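Local coordinates for protein alpha-glucosidase (Pseudoalteromonas sp. K8, PDB 5HQA) that hydrolyses alpha-glucosides as a chloride-activated, calcium-binding glycoside hydrolase of family 97, at residues K609-G619 with D630-T639. Numbering follows the deposited sequence.
Sequences KQFEAHIYKDG and DLTIEKRLVT
I633 meets Y616 on the face of the strand pair that helices 513-522 and 541-549 cover: its CG2 lies over one face of the tyrosine ring, 4.0 Å from the Y616 centroid, while CG1 reaches Y616 CD2. F546 of helix 541-549 meets the Y616 ring edge-to-face. On the other face of the sheet, V638 CG2 packs against A613 CB at 4.1 Å and touches F611 CB, and F611 in turn touches F658 of strand 653-660.

Next along the Y616 face comes H614. The aliphatic K635 CE sits 3.6 Å from the H614 centroid in a CH-pi contact, and Y616 OH lies over the opposite face toward the rim. With CG trans to the backbone N (chi1 -156°), the imidazole swings across to K635 and I633. Were H614 replaced by alanine, K635 CE would probably lose the flat surface it rests on and its chain would be freer to turn. K635 NZ, beyond the ring, makes a long salt bridge of 3.9 Å to E612 OE1.

Because side chains alternate along paired strands, a second charged group gathers separately, on the I615 face, where E634 is shared: R636 NH2 meets E634 OE1 at 2.8 Å from above the carboxylate plane, while K617 NZ makes a weak hydrogen bond of 3.2 Å to E634 OE2, part of a salt bridge. I615 CD1 covers one face of the R636 guanidinium. Backbone bonds, such as I615 N to E634 O at 2.7 Å (177°), join a regular antiparallel pair, with 611-618 between 653-660 and 631-638, an outer strand of the six-stranded sheet in this family's C-terminal beta domain.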
loop_
_atom_site.group_PDB
_atom_site.type_symbol
_atom_site.label_atom_id
_atom_site.label_comp_id
_atom_site.label_asym_id
_atom_site.label_seq_id
_atom_site.Cartn_x
_atom_site.Cartn_y
_atom_site.Cartn_z
ATOM N N LYS A 609 -26.399 21.972 1.064
ATOM C CA LYS A 609 -27.056 20.720 0.724
ATOM C C LYS A 609 -27.527 20.008 1.984
ATOM O O LYS A 609 -26.893 20.087 3.040
ATOM C CB LYS A 609 -26.124 19.785 -0.046
ATOM C CG LYS A 609 -25.838 20.176 -1.476
ATOM C CD LYS A 609 -25.350 18.941 -2.237
ATOM C CE LYS A 609 -24.777 19.293 -3.602
ATOM N NZ LYS A 609 -24.338 18.058 -4.316
ATOM N N GLN A 610 -28.645 19.307 1.865
ATOM C CA GLN A 610 -29.147 18.478 2.947
ATOM C C GLN A 610 -28.769 17.024 2.694
ATOM O O GLN A 610 -28.842 16.538 1.560
ATOM C CB GLN A 610 -30.661 18.623 3.089
ATOM C CG GLN A 610 -31.225 17.951 4.330
ATOM C CD GLN A 610 -32.590 18.484 4.713
ATOM O OE1 GLN A 610 -32.794 19.694 4.807
ATOM N NE2 GLN A 610 -33.534 17.583 4.932
ATOM N N PHE A 611 -28.347 16.336 3.753
ATOM C CA PHE A 611 -27.974 14.930 3.676
ATOM C C PHE A 611 -28.760 14.124 4.699
ATOM O O PHE A 611 -29.165 14.636 5.747
ATOM C CB PHE A 611 -26.475 14.707 3.923
ATOM C CG PHE A 611 -25.585 15.393 2.931
ATOM C CD1 PHE A 611 -25.342 16.757 3.025
ATOM C CD2 PHE A 611 -24.969 14.673 1.919
ATOM C CE1 PHE A 611 -24.512 17.399 2.112
ATOM C CE2 PHE A 611 -24.132 15.307 1.006
ATOM C CZ PHE A 611 -23.904 16.672 1.103
ATOM N N GLU A 612 -28.983 12.856 4.378
ATOM C CA GLU A 612 -29.504 11.888 5.333
ATOM C C GLU A 612 -28.348 10.981 5.721
ATOM O O GLU A 612 -27.906 10.152 4.918
ATOM C CB GLU A 612 -30.659 11.084 4.750
ATOM C CG GLU A 612 -31.261 10.110 5.751
ATOM C CD GLU A 612 -32.352 9.247 5.142
ATOM O OE1 GLU A 612 -32.042 8.428 4.249
ATOM O OE2 GLU A 612 -33.525 9.394 5.553
ATOM N N ALA A 613 -27.836 11.159 6.934
ATOM C CA ALA A 613 -26.778 10.290 7.424
ATOM C C ALA A 613 -27.350 8.921 7.760
ATOM O O ALA A 613 -28.341 8.813 8.490
ATOM C CB ALA A 613 -26.113 10.903 8.653
ATOM N N HIS A 614 -26.734 7.879 7.220
ATOM C CA HIS A 614 -27.087 6.497 7.527
ATOM C C HIS A 614 -25.921 5.987 8.365
ATOM O O HIS A 614 -24.837 5.727 7.837
ATOM C CB HIS A 614 -27.305 5.697 6.247
ATOM C CG HIS A 614 -28.177 4.495 6.423
ATOM N ND1 HIS A 614 -28.554 3.687 5.371
ATOM C CD2 HIS A 614 -28.744 3.958 7.531
ATOM C CE1 HIS A 614 -29.314 2.703 5.823
ATOM N NE2 HIS A 614 -29.446 2.845 7.130
ATOM N N ILE A 615 -26.121 5.914 9.677
ATOM C CA ILE A 615 -25.033 5.746 10.637
ATOM C C ILE A 615 -25.022 4.301 11.114
ATOM O O ILE A 615 -26.025 3.814 11.641
ATOM C CB ILE A 615 -25.190 6.706 11.827
ATOM C CG1 ILE A 615 -25.162 8.163 11.359
ATOM C CG2 ILE A 615 -24.126 6.439 12.877
ATOM C CD1 ILE A 615 -25.673 9.133 12.399
ATOM N N TYR A 616 -23.894 3.613 10.930
ATOM C CA TYR A 616 -23.701 2.248 11.409
ATOM C C TYR A 616 -22.649 2.319 12.506
ATOM O O TYR A 616 -21.478 2.594 12.225
ATOM C CB TYR A 616 -23.242 1.319 10.282
ATOM C CG TYR A 616 -24.171 1.221 9.085
ATOM C CD1 TYR A 616 -24.254 2.256 8.149
ATOM C CD2 TYR A 616 -24.938 0.078 8.869
ATOM C CE1 TYR A 616 -25.100 2.159 7.046
ATOM C CE2 TYR A 616 -25.781 -0.031 7.772
ATOM C CZ TYR A 616 -25.861 1.011 6.865
ATOM O OH TYR A 616 -26.696 0.895 5.779
ATOM N N LYS A 617 -23.051 2.081 13.753
ATOM C CA LYS A 617 -22.145 2.304 14.870
ATOM C C LYS A 617 -22.274 1.181 15.888
ATOM O O LYS A 617 -23.229 0.392 15.873
ATOM C CB LYS A 617 -22.420 3.648 15.550
ATOM C CG LYS A 617 -23.864 3.806 16.013
ATOM C CD LYS A 617 -24.043 5.098 16.790
ATOM C CE LYS A 617 -25.480 5.566 16.757
ATOM N NZ LYS A 617 -25.724 6.664 17.733
ATOM N N ASP A 618 -21.287 1.128 16.781
ATOM C CA ASP A 618 -21.305 0.168 17.873
ATOM C C ASP A 618 -22.537 0.374 18.732
ATOM O O ASP A 618 -22.884 1.508 19.078
ATOM C CB ASP A 618 -20.050 0.319 18.730
ATOM C CG ASP A 618 -18.788 -0.070 17.986
ATOM O OD1 ASP A 618 -17.830 0.737 17.955
ATOM O OD2 ASP A 618 -18.759 -1.186 17.427
ATOM N N GLY A 619 -23.198 -0.725 19.076
ATOM C CA GLY A 619 -24.271 -0.654 20.042
ATOM C C GLY A 619 -23.786 -0.192 21.402
ATOM O O GLY A 619 -22.597 -0.209 21.720
ATOM N N ASP A 630 -23.101 -6.196 18.780
ATOM C CA ASP A 630 -24.083 -5.160 19.090
ATOM C C ASP A 630 -23.895 -3.985 18.147
ATOM O O ASP A 630 -22.799 -3.420 18.057
ATOM C CB ASP A 630 -23.955 -4.702 20.538
ATOM C CG ASP A 630 -24.611 -5.663 21.519
ATOM O OD1 ASP A 630 -24.943 -6.808 21.132
ATOM O OD2 ASP A 630 -24.791 -5.265 22.688
ATOM N N LEU A 631 -24.961 -3.625 17.441
ATOM C CA LEU A 631 -24.886 -2.666 16.354
ATOM C C LEU A 631 -26.125 -1.784 16.379
ATOM O O LEU A 631 -27.229 -2.264 16.649
ATOM C CB LEU A 631 -24.783 -3.387 15.008
ATOM C CG LEU A 631 -24.635 -2.512 13.766
ATOM C CD1 LEU A 631 -23.215 -1.987 13.672
ATOM C CD2 LEU A 631 -25.003 -3.314 12.528
ATOM N N THR A 632 -25.941 -0.497 16.104
ATOM C CA THR A 632 -27.049 0.436 15.954
ATOM C C THR A 632 -26.968 1.053 14.567
ATOM O O THR A 632 -25.889 1.468 14.139
ATOM C CB THR A 632 -27.009 1.528 17.028
ATOM O OG1 THR A 632 -27.186 0.923 18.310
ATOM C CG2 THR A 632 -28.119 2.565 16.800
ATOM N N ILE A 633 -28.089 1.080 13.854
ATOM C CA ILE A 633 -28.164 1.727 12.549
ATOM C C ILE A 633 -29.231 2.802 12.637
ATOM O O ILE A 633 -30.383 2.516 12.990
ATOM C CB ILE A 633 -28.478 0.743 11.415
ATOM C CG1 ILE A 633 -27.508 -0.444 11.434
ATOM C CG2 ILE A 633 -28.398 1.462 10.077
ATOM C CD1 ILE A 633 -27.980 -1.614 10.572
ATOM N N GLU A 634 -28.851 4.032 12.312
ATOM C CA GLU A 634 -29.667 5.209 12.561
ATOM C C GLU A 634 -29.691 6.074 11.310
ATOM O O GLU A 634 -28.681 6.183 10.607
ATOM C CB GLU A 634 -29.081 5.991 13.749
ATOM C CG GLU A 634 -29.838 7.225 14.167
ATOM C CD GLU A 634 -29.170 7.934 15.338
ATOM O OE1 GLU A 634 -29.746 8.924 15.841
ATOM O OE2 GLU A 634 -28.068 7.504 15.753
ATOM N N LYS A 635 -30.835 6.689 11.027
ATOM C CA LYS A 635 -30.931 7.692 9.973
ATOM C C LYS A 635 -31.188 9.053 10.604
ATOM O O LYS A 635 -32.080 9.191 11.450
ATOM C CB LYS A 635 -32.028 7.340 8.966
ATOM C CG LYS A 635 -31.594 6.254 7.989
ATOM C CD LYS A 635 -32.639 5.975 6.919
ATOM C CE LYS A 635 -32.191 4.830 6.025
ATOM N NZ LYS A 635 -33.078 4.677 4.844
ATOM N N ARG A 636 -30.438 10.060 10.157
ATOM C CA ARG A 636 -30.451 11.380 10.777
ATOM C C ARG A 636 -30.201 12.439 9.712
ATOM O O ARG A 636 -29.210 12.353 8.983
ATOM C CB ARG A 636 -29.379 11.448 11.872
ATOM C CG ARG A 636 -29.250 12.775 12.591
ATOM C CD ARG A 636 -28.043 12.752 13.528
ATOM N NE ARG A 636 -28.151 11.696 14.528
ATOM C CZ ARG A 636 -27.170 11.336 15.351
ATOM N NH1 ARG A 636 -25.993 11.947 15.298
ATOM N NH2 ARG A 636 -27.361 10.362 16.231
ATOM N N LEU A 637 -31.088 13.431 9.624
ATOM C CA LEU A 637 -30.886 14.529 8.681
ATOM C C LEU A 637 -29.806 15.462 9.213
ATOM O O LEU A 637 -29.838 15.849 10.384
ATOM C CB LEU A 637 -32.184 15.306 8.457
ATOM C CG LEU A 637 -33.328 14.535 7.796
ATOM C CD1 LEU A 637 -34.572 15.396 7.727
ATOM C CD2 LEU A 637 -32.928 14.081 6.407
ATOM N N VAL A 638 -28.837 15.812 8.359
ATOM C CA VAL A 638 -27.722 16.669 8.752
ATOM C C VAL A 638 -27.338 17.591 7.602
ATOM O O VAL A 638 -27.649 17.339 6.435
ATOM C CB VAL A 638 -26.466 15.873 9.186
ATOM C CG1 VAL A 638 -26.731 15.050 10.440
ATOM C CG2 VAL A 638 -25.964 14.990 8.033
ATOM N N THR A 639 -26.638 18.670 7.955
ATOM C CA THR A 639 -26.011 19.575 7.000
ATOM C C THR A 639 -24.603 19.885 7.486
ATOM O O THR A 639 -24.175 19.438 8.556
ATOM C CB THR A 639 -26.786 20.885 6.834
ATOM O OG1 THR A 639 -26.691 21.640 8.048
ATOM C CG2 THR A 639 -28.253 20.622 6.496
HETATM O O HOH W 1 -20.421 -3.194 16.356
HETATM O O HOH W 2 -25.312 3.196 19.979
#